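Local atomic coordinates of NTF2 domain-containing protein (Chaetomium thermophilum, PDB entry 4X2H), a protein that is of unknown function but contains an NTF2 domain, a fold that in some relatives serves nuclear transport. Residues Gln107-Gln112 with Pro157-Leu162. Sequence-based numbering, arbitrary orientation.
Sequences QRMIEQ and PNWDVL
Met109 CG stands beside the backbone N, and the chain then bends at chi2 and chi3 (-65° and -70°), curling so that its methyl group reaches Trp159 and Leu162. In Trp159 CG likewise stands beside the backbone N (chi1 -56°), and CE3 and CZ3 of the six-membered ring are the indole atoms that meet Met109. Met109 CE arrives at the rim of that ring, close to its plane, 4.1 Å from Trp159 CZ3, so the methyl group meets an edge. Nearer the helix backbone, Met109 CB lies at the same 4.1 Å from Trp159 CZ3, and Met109 CG is 4.2 Å from Trp159 CE3. The methyl group also reaches Leu162, with Met109 CE 4.3 Å from Leu162 CB. All three residues are buried, an example of a single methionine carrying most of the packing between a short helix and a loop. In this NTF2 domain, helix 107-112 lies in the connection between two neighbouring antiparallel strands of the sheet, 83-96 and 122-135, while the loop follows strand 145-157. Pro157, at the end of that strand, sets its CB 3.6 Å above one face of the indole of Trp159. The ring is further anchored by a hydrogen bond from Trp159 NE1 to the backbone O of Phe103. Within the loop, an Asx turn forms at Asn158: Asp160 N donates to Asn158 OD1 at 3.0 Å, approaching from above the carbonyl plane. Asn158 O in turn accepts from both Val161 N and Leu162 N, and Asn158 ND2 binds the backbone O of Arg171.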
loop_
_atom_site.group_PDB
_atom_site.type_symbol
_atom_site.label_atom_id
_atom_site.label_comp_id
_atom_site.label_asym_id
_atom_site.label_seq_id
_atom_site.Cartn_x
_atom_site.Cartn_y
_atom_site.Cartn_z
ATOM N N GLN B 107 -28.573 -3.946 2.228
ATOM C CA GLN B 107 -29.159 -3.564 0.956
ATOM C C GLN B 107 -29.317 -2.051 0.848
ATOM O O GLN B 107 -29.094 -1.472 -0.216
ATOM C CB GLN B 107 -30.515 -4.242 0.779
ATOM C CG GLN B 107 -31.155 -3.985 -0.560
ATOM C CD GLN B 107 -32.539 -4.593 -0.649
ATOM O OE1 GLN B 107 -32.969 -5.312 0.253
ATOM N NE2 GLN B 107 -33.244 -4.306 -1.736
ATOM N N ARG B 108 -29.696 -1.421 1.956
ATOM C CA ARG B 108 -29.958 0.014 1.977
ATOM C C ARG B 108 -28.708 0.819 1.632
ATOM O O ARG B 108 -28.800 1.901 1.052
ATOM C CB ARG B 108 -30.490 0.440 3.351
ATOM C CG ARG B 108 -29.489 0.250 4.479
ATOM C CD ARG B 108 -30.064 0.609 5.838
ATOM N NE ARG B 108 -29.121 0.287 6.908
ATOM C CZ ARG B 108 -29.066 -0.881 7.546
ATOM N NH1 ARG B 108 -29.915 -1.858 7.243
ATOM N NH2 ARG B 108 -28.158 -1.073 8.497
ATOM N N MET B 109 -27.541 0.287 1.981
ATOM C CA MET B 109 -26.287 0.988 1.729
ATOM C C MET B 109 -25.933 0.948 0.251
ATOM O O MET B 109 -25.282 1.857 -0.264
ATOM C CB MET B 109 -25.156 0.380 2.560
ATOM C CG MET B 109 -25.248 0.703 4.042
ATOM S SD MET B 109 -25.061 2.466 4.374
ATOM C CE MET B 109 -23.320 2.699 4.003
ATOM N N ILE B 110 -26.362 -0.108 -0.432
ATOM C CA ILE B 110 -26.145 -0.215 -1.866
ATOM C C ILE B 110 -27.086 0.735 -2.601
ATOM O O ILE B 110 -26.665 1.439 -3.518
ATOM C CB ILE B 110 -26.347 -1.663 -2.358
ATOM C CG1 ILE B 110 -25.264 -2.564 -1.752
ATOM C CG2 ILE B 110 -26.300 -1.730 -3.888
ATOM C CD1 ILE B 110 -25.431 -4.040 -2.047
ATOM N N GLU B 111 -28.351 0.758 -2.191
ATOM C CA GLU B 111 -29.340 1.628 -2.822
ATOM C C GLU B 111 -29.025 3.107 -2.608
ATOM O O GLU B 111 -29.152 3.911 -3.532
ATOM C CB GLU B 111 -30.747 1.328 -2.289
ATOM C CG GLU B 111 -31.843 2.137 -2.982
ATOM C CD GLU B 111 -33.230 1.887 -2.409
ATOM O OE1 GLU B 111 -33.440 2.152 -1.205
ATOM O OE2 GLU B 111 -34.111 1.427 -3.167
ATOM N N GLN B 112 -28.619 3.467 -1.394
ATOM C CA GLN B 112 -28.454 4.876 -1.033
ATOM C C GLN B 112 -27.120 5.473 -1.458
ATOM O O GLN B 112 -27.008 6.689 -1.617
ATOM C CB GLN B 112 -28.619 5.058 0.475
ATOM C CG GLN B 112 -30.062 5.230 0.901
ATOM C CD GLN B 112 -30.390 4.488 2.176
ATOM O OE1 GLN B 112 -29.644 4.544 3.154
ATOM N NE2 GLN B 112 -31.510 3.779 2.170
ATOM N N PRO B 157 -15.439 -1.320 4.156
ATOM C CA PRO B 157 -16.424 -0.613 4.981
ATOM C C PRO B 157 -16.844 -1.388 6.227
ATOM O O PRO B 157 -17.034 -2.603 6.156
ATOM C CB PRO B 157 -17.620 -0.449 4.037
ATOM C CG PRO B 157 -17.066 -0.558 2.678
ATOM C CD PRO B 157 -15.912 -1.506 2.775
ATOM N N ASN B 158 -16.981 -0.692 7.349
ATOM C CA ASN B 158 -17.603 -1.270 8.537
ATOM C C ASN B 158 -19.097 -0.994 8.491
ATOM O O ASN B 158 -19.541 0.099 8.841
ATOM C CB ASN B 158 -16.997 -0.700 9.821
ATOM C CG ASN B 158 -17.531 -1.383 11.075
ATOM O OD1 ASN B 158 -18.521 -2.121 11.028
ATOM N ND2 ASN B 158 -16.883 -1.130 12.204
ATOM N N TRP B 159 -19.870 -1.986 8.057
ATOM C CA TRP B 159 -21.306 -1.808 7.867
ATOM C C TRP B 159 -22.038 -1.553 9.183
ATOM O O TRP B 159 -23.149 -1.026 9.184
ATOM C CB TRP B 159 -21.917 -3.035 7.186
ATOM C CG TRP B 159 -21.296 -3.387 5.874
ATOM C CD1 TRP B 159 -20.719 -4.578 5.538
ATOM C CD2 TRP B 159 -21.177 -2.544 4.719
ATOM N NE1 TRP B 159 -20.261 -4.532 4.245
ATOM C CE2 TRP B 159 -20.529 -3.295 3.720
ATOM C CE3 TRP B 159 -21.565 -1.233 4.430
ATOM C CZ2 TRP B 159 -20.251 -2.776 2.454
ATOM C CZ3 TRP B 159 -21.292 -0.720 3.172
ATOM C CH2 TRP B 159 -20.638 -1.490 2.202
ATOM N N ASP B 160 -21.417 -1.927 10.297
ATOM C CA ASP B 160 -22.049 -1.792 11.606
ATOM C C ASP B 160 -21.874 -0.396 12.195
ATOM O O ASP B 160 -22.547 -0.047 13.168
ATOM C CB ASP B 160 -21.487 -2.835 12.575
ATOM C CG ASP B 160 -21.784 -4.260 12.136
ATOM O OD1 ASP B 160 -22.919 -4.515 11.679
ATOM O OD2 ASP B 160 -20.880 -5.119 12.238
ATOM N N VAL B 161 -20.988 0.399 11.598
ATOM C CA VAL B 161 -20.669 1.732 12.107
ATOM C C VAL B 161 -21.029 2.823 11.101
ATOM O O VAL B 161 -21.554 3.870 11.480
ATOM C CB VAL B 161 -19.164 1.840 12.475
ATOM C CG1 VAL B 161 -18.759 3.286 12.753
ATOM C CG2 VAL B 161 -18.863 0.973 13.683
ATOM N N LEU B 162 -20.747 2.582 9.824
ATOM C CA LEU B 162 -21.037 3.567 8.781
ATOM C C LEU B 162 -22.508 3.963 8.769
ATOM O O LEU B 162 -23.384 3.133 8.529
ATOM C CB LEU B 162 -20.641 3.029 7.405
ATOM C CG LEU B 162 -19.148 3.059 7.083
ATOM C CD1 LEU B 162 -18.871 2.294 5.804
ATOM C CD2 LEU B 162 -18.647 4.491 6.959
#